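Local coordinates for 39 kDa initiator binding protein (Trichomonas vaginalis, PDB 1Q87) that probably binds the initiator element of core promoters as part of a longer protein, of which this chain is the C-terminal domain, at residues V54-L59 with Q91-A96; L98-A103 with F150-P155; I111-A116 with I175-Q180. All blocks are in the same frame, centred on the assembly; numbering follows the deposited sequence.

Contact 2 is the buried one of the three and lies nearest the middle of the domain, where proline packs on a helix without any hydrogen bond across it. Contact 1, partly buried and farther out, is joined by main-chain bonds between two short strands; contact 3, at the surface, relies on one lysine and an alanine. Contacts 1 and 2 use successive parts of 92-105, a strand running into a helix. Contacts 2 and 3 touch through Phe101 CE2 and Ile111 CD1, 3.7 Å apart, and share Asn171, whose amide bonds to Ala103 O on one side and Lys114 NZ on the other.

Contact 1 (V54-L59 with Q91-A96); sequences VMRDFL and QTKSKA
A two-stranded antiparallel ribbon joins Val54 and Met55 to Lys93 and Thr92, and each strand runs straight into a helix. Val54 and Lys93 form its hydrogen-bonded pair: Val54 N donates to Lys93 O at 3.1 Å and Lys93 N to Val54 O at 2.9 Å. At the next, non-hydrogen-bonded pair, the side chains of Met55 and Thr92 diverge at their roots, yet the methionine chain bends, and chi3 (91°) turns CE back to 3.2 Å from Thr92 CG2, a tight methyl-to-methyl approach.

Met55 is the N-cap of helix 56-67, and one more bond lies just beyond it: Arg56 N donates to Gln91 O at 2.8 Å, the nitrogen sitting well above the carbonyl plane. The same oxygen also receives a CA-H...O contact from Met55. Ser94 has the matching place before helix 95-105, and its backbone N is bonded to Asp97 OD2.

On the face that carries Val54 and Lys93, Leu59 reaches back from the helix and crosses the lysine chain at about a right angle, CD2 lying 3.4 Å from Lys93 CB. Arg56, extended from CG to NE, runs beside Lys93 in the same direction, with NE 3.7 Å from Lys93 CE. The two positive groups are close, and their neighbours would offset the repulsion: Met85 O accepts from both Arg56 NH2 and Lys93 NZ, Ser82 O binds the guanidinium, and Glu90 forms a salt bridge with the lysine.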
# COMPACT_ATOMS: atom_id res chain seq x y z
N VAL A 54 -20.89 4.49 4.16
CA VAL A 54 -21.14 5.88 3.74
C VAL A 54 -21.02 5.92 2.22
O VAL A 54 -20.40 5.03 1.62
CB VAL A 54 -20.12 6.87 4.37
CG1 VAL A 54 -20.23 6.83 5.86
CG2 VAL A 54 -18.67 6.51 3.96
N MET A 55 -21.61 6.92 1.58
CA MET A 55 -21.52 7.01 0.13
C MET A 55 -20.05 7.08 -0.24
O MET A 55 -19.24 7.66 0.51
CB MET A 55 -22.24 8.26 -0.41
CG MET A 55 -23.77 8.20 -0.36
SD MET A 55 -24.43 6.75 -1.21
CE MET A 55 -24.49 5.61 0.16
N ARG A 56 -19.71 6.53 -1.39
CA ARG A 56 -18.34 6.48 -1.86
C ARG A 56 -17.65 7.84 -1.86
O ARG A 56 -16.56 7.98 -1.32
CB ARG A 56 -18.28 5.88 -3.26
CG ARG A 56 -16.86 5.54 -3.68
CD ARG A 56 -16.82 5.07 -5.07
NE ARG A 56 -15.53 4.47 -5.38
CZ ARG A 56 -14.55 5.09 -6.01
NH1 ARG A 56 -14.73 6.35 -6.40
NH2 ARG A 56 -13.39 4.46 -6.23
N ASP A 57 -18.30 8.82 -2.47
CA ASP A 57 -17.75 10.16 -2.57
C ASP A 57 -17.50 10.84 -1.24
O ASP A 57 -16.51 11.55 -1.09
CB ASP A 57 -18.64 11.02 -3.44
CG ASP A 57 -18.45 10.74 -4.92
OD1 ASP A 57 -19.28 11.23 -5.72
OD2 ASP A 57 -17.48 10.02 -5.28
N PHE A 58 -18.39 10.64 -0.29
CA PHE A 58 -18.24 11.24 1.02
C PHE A 58 -16.98 10.74 1.76
O PHE A 58 -16.29 11.55 2.40
CB PHE A 58 -19.51 10.96 1.83
CG PHE A 58 -19.45 11.44 3.24
CD1 PHE A 58 -18.96 10.61 4.26
CD2 PHE A 58 -19.89 12.69 3.57
CE1 PHE A 58 -18.92 11.03 5.58
CE2 PHE A 58 -19.86 13.12 4.89
CZ PHE A 58 -19.37 12.28 5.90
N LEU A 59 -16.70 9.44 1.66
CA LEU A 59 -15.54 8.85 2.33
C LEU A 59 -14.25 9.35 1.73
O LEU A 59 -13.33 9.75 2.44
CB LEU A 59 -15.55 7.33 2.21
CG LEU A 59 -14.30 6.76 2.87
CD1 LEU A 59 -14.46 6.93 4.35
CD2 LEU A 59 -14.06 5.31 2.53
N GLN A 91 -20.92 2.08 -4.99
CA GLN A 91 -21.44 3.34 -4.48
C GLN A 91 -21.19 3.65 -3.03
O GLN A 91 -21.50 4.76 -2.58
CB GLN A 91 -22.96 3.38 -4.70
CG GLN A 91 -23.40 3.15 -6.14
CD GLN A 91 -24.86 3.52 -6.34
OE1 GLN A 91 -25.25 4.67 -6.11
NE2 GLN A 91 -25.66 2.56 -6.77
N THR A 92 -20.70 2.69 -2.26
CA THR A 92 -20.46 2.96 -0.85
C THR A 92 -19.23 2.27 -0.33
O THR A 92 -18.72 1.35 -0.97
CB THR A 92 -21.69 2.56 0.03
OG1 THR A 92 -21.68 1.15 0.33
CG2 THR A 92 -22.98 2.91 -0.70
N LYS A 93 -18.75 2.72 0.83
CA LYS A 93 -17.55 2.16 1.44
C LYS A 93 -17.76 1.90 2.89
O LYS A 93 -18.66 2.47 3.50
CB LYS A 93 -16.35 3.13 1.23
CG LYS A 93 -15.38 2.74 0.07
CD LYS A 93 -16.05 2.37 -1.25
CE LYS A 93 -15.10 2.32 -2.46
NZ LYS A 93 -14.40 1.00 -2.74
N SER A 94 -16.93 1.03 3.46
CA SER A 94 -17.07 0.71 4.87
C SER A 94 -15.72 0.74 5.57
O SER A 94 -14.69 1.01 4.94
CB SER A 94 -17.74 -0.66 5.06
OG SER A 94 -16.82 -1.73 4.95
N LYS A 95 -15.73 0.46 6.87
CA LYS A 95 -14.52 0.50 7.64
C LYS A 95 -13.51 -0.44 6.96
O LYS A 95 -12.38 -0.05 6.74
CB LYS A 95 -14.76 0.06 9.10
CG LYS A 95 -13.75 0.68 10.09
CD LYS A 95 -13.65 0.01 11.49
CE LYS A 95 -14.99 -0.45 12.05
NZ LYS A 95 -15.33 -1.82 11.52
N ALA A 96 -13.93 -1.65 6.62
CA ALA A 96 -13.02 -2.58 5.99
C ALA A 96 -12.32 -1.96 4.77
O ALA A 96 -11.20 -2.35 4.46
CB ALA A 96 -13.74 -3.87 5.59

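Contact 2 (L98-A103 with F150-P155); sequences LYKFLA and FDQNEP
Pro155 lays its ring on one side of helix 95-105, CB meeting Ala103 CB at 3.6 Å and the CA of Lys100 at 3.7 Å. Tyr99 adds a contact at the proline CG. Its ring presents an edge to the proline, with Pro155 CG nearly in the ring plane and 3.9 Å from Tyr99 CE2. Three helix residues thus meet the ring, mainly through carbon atoms.

Lys100 also sends its side chain past the proline. CG stands anti to the backbone N (chi1 -179°) and lies 3.9 Å from Pro155 CB, the two side chains crossing at about a right angle. Farther out, chi2 (142°) sets Lys100 CD 3.4 Å from Gln152 OE1. The ammonium end is modelled too near the amide for an interaction to be read from it, and that outer part of the contact remains doubtful.

Pro155 follows a type I turn running from Asp151 to Glu154, which the aspartate holds from within. Asp151 OD1 accepts from Asn153 N at 2.7 Å through its anti lone pair, forming an Asx turn, and takes a weak second bond from Glu154 N. The turn leads from the edge strand 147-151 toward strand 157-162, so the contact sets the connection between the first two strands of the five-stranded sheet against helix 95-105. Tyr99 OH also bonds to Ile24 N and its ring meets Phe35 of helix 29-47 edge-to-face, while Leu98 packs on Ile42 and Trp43 of that helix and, with Leu102, on Phe67 of helix 56-67.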
# COMPACT_ATOMS: atom_id res chain seq x y z
N LEU A 98 -11.39 1.27 4.53
CA LEU A 98 -10.37 2.13 5.11
C LEU A 98 -9.24 1.22 5.61
O LEU A 98 -8.07 1.52 5.41
CB LEU A 98 -10.93 2.93 6.29
CG LEU A 98 -10.64 4.44 6.56
CD1 LEU A 98 -10.33 4.64 8.02
CD2 LEU A 98 -9.51 4.96 5.75
N TYR A 99 -9.60 0.11 6.26
CA TYR A 99 -8.61 -0.85 6.77
C TYR A 99 -7.66 -1.30 5.63
O TYR A 99 -6.45 -1.30 5.75
CB TYR A 99 -9.31 -2.08 7.34
CG TYR A 99 -8.38 -3.07 8.01
CD1 TYR A 99 -8.25 -3.07 9.40
CD2 TYR A 99 -7.65 -4.02 7.28
CE1 TYR A 99 -7.44 -4.00 10.05
CE2 TYR A 99 -6.80 -4.98 7.94
CZ TYR A 99 -6.72 -4.95 9.34
OH TYR A 99 -5.97 -5.85 10.06
N LYS A 100 -8.26 -1.66 4.51
CA LYS A 100 -7.51 -2.08 3.35
C LYS A 100 -6.56 -0.97 2.88
O LYS A 100 -5.36 -1.20 2.64
CB LYS A 100 -8.50 -2.43 2.23
CG LYS A 100 -7.87 -2.92 0.96
CD LYS A 100 -8.70 -4.05 0.32
CE LYS A 100 -9.80 -3.52 -0.60
NZ LYS A 100 -10.31 -4.56 -1.56
N PHE A 101 -7.11 0.25 2.78
CA PHE A 101 -6.37 1.41 2.27
C PHE A 101 -5.21 1.80 3.15
O PHE A 101 -4.11 2.07 2.67
CB PHE A 101 -7.32 2.58 2.07
CG PHE A 101 -6.69 3.77 1.44
CD1 PHE A 101 -6.28 3.72 0.12
CD2 PHE A 101 -6.47 4.93 2.17
CE1 PHE A 101 -5.66 4.80 -0.48
CE2 PHE A 101 -5.84 6.02 1.58
CZ PHE A 101 -5.44 5.96 0.26
N LEU A 102 -5.44 1.84 4.45
CA LEU A 102 -4.39 2.19 5.39
C LEU A 102 -3.36 1.03 5.50
O LEU A 102 -2.17 1.25 5.75
CB LEU A 102 -5.03 2.50 6.77
CG LEU A 102 -5.74 3.88 6.91
CD1 LEU A 102 -6.65 3.92 8.12
CD2 LEU A 102 -4.69 5.01 7.03
N ALA A 103 -3.82 -0.19 5.26
CA ALA A 103 -2.96 -1.38 5.31
C ALA A 103 -1.96 -1.33 4.17
O ALA A 103 -0.81 -1.66 4.36
CB ALA A 103 -3.80 -2.66 5.20
N PHE A 150 -2.40 -6.11 -4.24
CA PHE A 150 -2.41 -6.33 -2.81
C PHE A 150 -3.45 -7.40 -2.55
O PHE A 150 -4.52 -7.41 -3.16
CB PHE A 150 -2.72 -5.00 -2.08
CG PHE A 150 -1.51 -4.09 -1.95
CD1 PHE A 150 -0.66 -4.19 -0.85
CD2 PHE A 150 -1.24 -3.12 -2.92
CE1 PHE A 150 0.43 -3.34 -0.69
CE2 PHE A 150 -0.14 -2.24 -2.79
CZ PHE A 150 0.69 -2.36 -1.65
N ASP A 151 -3.09 -8.33 -1.67
CA ASP A 151 -3.91 -9.46 -1.29
C ASP A 151 -5.16 -8.91 -0.60
O ASP A 151 -5.07 -8.26 0.45
CB ASP A 151 -3.09 -10.34 -0.32
CG ASP A 151 -3.82 -11.64 0.13
OD1 ASP A 151 -5.02 -11.64 0.44
OD2 ASP A 151 -3.14 -12.67 0.20
N GLN A 152 -6.32 -9.17 -1.17
CA GLN A 152 -7.53 -8.68 -0.54
C GLN A 152 -7.71 -9.15 0.92
O GLN A 152 -8.32 -8.45 1.72
CB GLN A 152 -8.76 -9.07 -1.36
CG GLN A 152 -9.62 -7.87 -1.70
CD GLN A 152 -8.89 -6.83 -2.54
OE1 GLN A 152 -7.86 -6.28 -2.12
NE2 GLN A 152 -9.40 -6.57 -3.72
N ASN A 153 -7.18 -10.31 1.28
CA ASN A 153 -7.32 -10.80 2.67
C ASN A 153 -6.21 -10.47 3.65
O ASN A 153 -6.36 -10.71 4.84
CB ASN A 153 -7.50 -12.31 2.69
CG ASN A 153 -8.92 -12.70 2.49
OD1 ASN A 153 -9.69 -12.76 3.45
ND2 ASN A 153 -9.30 -12.96 1.24
N GLU A 154 -5.10 -9.94 3.15
CA GLU A 154 -3.94 -9.54 3.95
C GLU A 154 -3.51 -8.28 3.17
O GLU A 154 -2.46 -8.24 2.51
CB GLU A 154 -2.91 -10.68 3.86
CG GLU A 154 -1.70 -10.58 4.79
CD GLU A 154 -1.03 -11.94 4.98
OE1 GLU A 154 0.16 -11.99 5.33
OE2 GLU A 154 -1.70 -12.97 4.76
N PRO A 155 -4.33 -7.22 3.25
CA PRO A 155 -4.12 -5.95 2.55
C PRO A 155 -2.78 -5.20 2.56
O PRO A 155 -2.60 -4.39 1.68
CB PRO A 155 -5.31 -5.08 2.98
CG PRO A 155 -5.87 -5.74 4.18
CD PRO A 155 -5.13 -7.03 4.46

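Contact 3 (I111-A116 with I175-Q180); sequences IMLKIA and IEATGQ
Lys114 reaches across from helix 111-123 to the main chain of the loop, where its NZ donates to Ile175 O at 2.7 Å. The nitrogen approaches nearly in line with that carbonyl (165°). This is the firm half of the contact. CG is set anti to the carbonyl carbon (chi1 -61°), and the chain is extended beyond it and reaches to the loop, with Lys114 CE 3.8 Å from Ala177 N. The buried ammonium also bonds to Gly106 O and Asn171 OD1. Three oxygen acceptors therefore grip it and would be expected to stabilise its charge.

The backbones come nearest at Ala177 and Lys114, CA to CA 6.2 Å. The alanine methyl points at the helix and rests between two neighbouring side chains, with CB 4.0 Å from Lys114 CG and equally far from Leu113 CB. Its backbone N is bonded to Thr110 OG1, which ties the loop to the residue just before the same helix.

The other half is looser. Leu113 is exposed and touches the loop chiefly through CB, while the CA-CB bonds of Glu176 and Thr178 lead away from the helix. A type I turn from Glu176 to Gly179 shapes the loop here, closed by Gly179 N donating to Glu176 O at 2.9 Å.

The loop links strand 165-171 to strand 182-183, so the contact holds one connection of the five-stranded sheet beside the first turns of helix 111-123. On the far side of that helix, Ile115 packs on Val80 and Ile84 of helix 74-84, and Ile111 on Phe105 of helix 95-105.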
# COMPACT_ATOMS: atom_id res chain seq x y z
N ILE A 111 0.93 8.74 4.16
CA ILE A 111 0.30 7.93 3.16
C ILE A 111 0.57 8.30 1.72
O ILE A 111 0.78 7.43 0.86
CB ILE A 111 -1.22 7.83 3.40
CG1 ILE A 111 -1.83 6.88 2.37
CG2 ILE A 111 -1.88 9.21 3.40
CD1 ILE A 111 -2.44 5.69 3.00
N MET A 112 0.61 9.58 1.45
CA MET A 112 0.83 10.02 0.09
C MET A 112 2.27 9.86 -0.36
O MET A 112 2.56 9.86 -1.54
CB MET A 112 0.37 11.46 -0.03
CG MET A 112 -1.13 11.56 0.11
SD MET A 112 -1.94 11.06 -1.40
CE MET A 112 -3.03 9.96 -0.81
N LEU A 113 3.19 9.69 0.58
CA LEU A 113 4.58 9.49 0.18
C LEU A 113 4.70 8.06 -0.28
O LEU A 113 5.24 7.82 -1.37
CB LEU A 113 5.54 9.75 1.34
CG LEU A 113 5.50 11.19 1.86
CD1 LEU A 113 6.54 11.35 3.00
CD2 LEU A 113 5.77 12.16 0.69
N LYS A 114 4.18 7.12 0.53
CA LYS A 114 4.24 5.70 0.16
C LYS A 114 3.58 5.48 -1.20
O LYS A 114 4.15 4.81 -2.07
CB LYS A 114 3.56 4.83 1.21
CG LYS A 114 4.25 4.94 2.58
CD LYS A 114 4.11 3.69 3.41
CE LYS A 114 4.74 3.85 4.74
NZ LYS A 114 4.23 2.76 5.63
N ILE A 115 2.45 6.13 -1.40
CA ILE A 115 1.75 5.97 -2.67
C ILE A 115 2.60 6.41 -3.83
O ILE A 115 2.81 5.64 -4.76
CB ILE A 115 0.37 6.73 -2.70
CG1 ILE A 115 -0.66 6.02 -1.79
CG2 ILE A 115 -0.14 6.82 -4.14
CD1 ILE A 115 -1.98 6.75 -1.67
N ALA A 116 3.07 7.66 -3.78
CA ALA A 116 3.92 8.19 -4.84
C ALA A 116 5.12 7.26 -5.04
O ALA A 116 5.44 6.87 -6.17
CB ALA A 116 4.42 9.60 -4.49
N ILE A 175 4.51 2.19 10.35
CA ILE A 175 5.77 2.87 10.15
C ILE A 175 5.73 3.92 9.08
O ILE A 175 5.44 3.64 7.91
CB ILE A 175 6.91 1.87 9.84
CG1 ILE A 175 7.03 0.84 10.96
CG2 ILE A 175 8.23 2.63 9.60
CD1 ILE A 175 7.30 1.42 12.33
N GLU A 176 6.05 5.15 9.50
CA GLU A 176 6.04 6.28 8.59
C GLU A 176 7.05 6.07 7.48
O GLU A 176 8.04 5.38 7.63
CB GLU A 176 6.35 7.58 9.33
CG GLU A 176 5.24 7.99 10.28
CD GLU A 176 5.50 9.34 10.93
OE1 GLU A 176 5.95 10.27 10.22
OE2 GLU A 176 5.23 9.47 12.15
N ALA A 177 6.78 6.65 6.34
CA ALA A 177 7.69 6.48 5.24
C ALA A 177 9.14 6.89 5.58
O ALA A 177 10.07 6.61 4.81
CB ALA A 177 7.17 7.24 4.06
N THR A 178 9.33 7.51 6.74
CA THR A 178 10.66 7.96 7.16
C THR A 178 11.49 6.77 7.62
O THR A 178 12.71 6.78 7.48
CB THR A 178 10.59 9.04 8.30
OG1 THR A 178 10.12 8.45 9.52
CG2 THR A 178 9.67 10.16 7.92
N GLY A 179 10.83 5.74 8.13
CA GLY A 179 11.54 4.55 8.58
C GLY A 179 11.58 3.36 7.61
O GLY A 179 11.37 3.49 6.39
N GLN A 180 11.89 2.19 8.18
CA GLN A 180 11.94 0.94 7.42
C GLN A 180 10.52 0.33 7.51
O GLN A 180 10.19 -0.41 8.44
CB GLN A 180 12.97 0.02 8.05
CG GLN A 180 14.35 0.64 8.07
CD GLN A 180 15.44 -0.40 8.31
OE1 GLN A 180 15.54 -0.97 9.40
NE2 GLN A 180 16.25 -0.67 7.29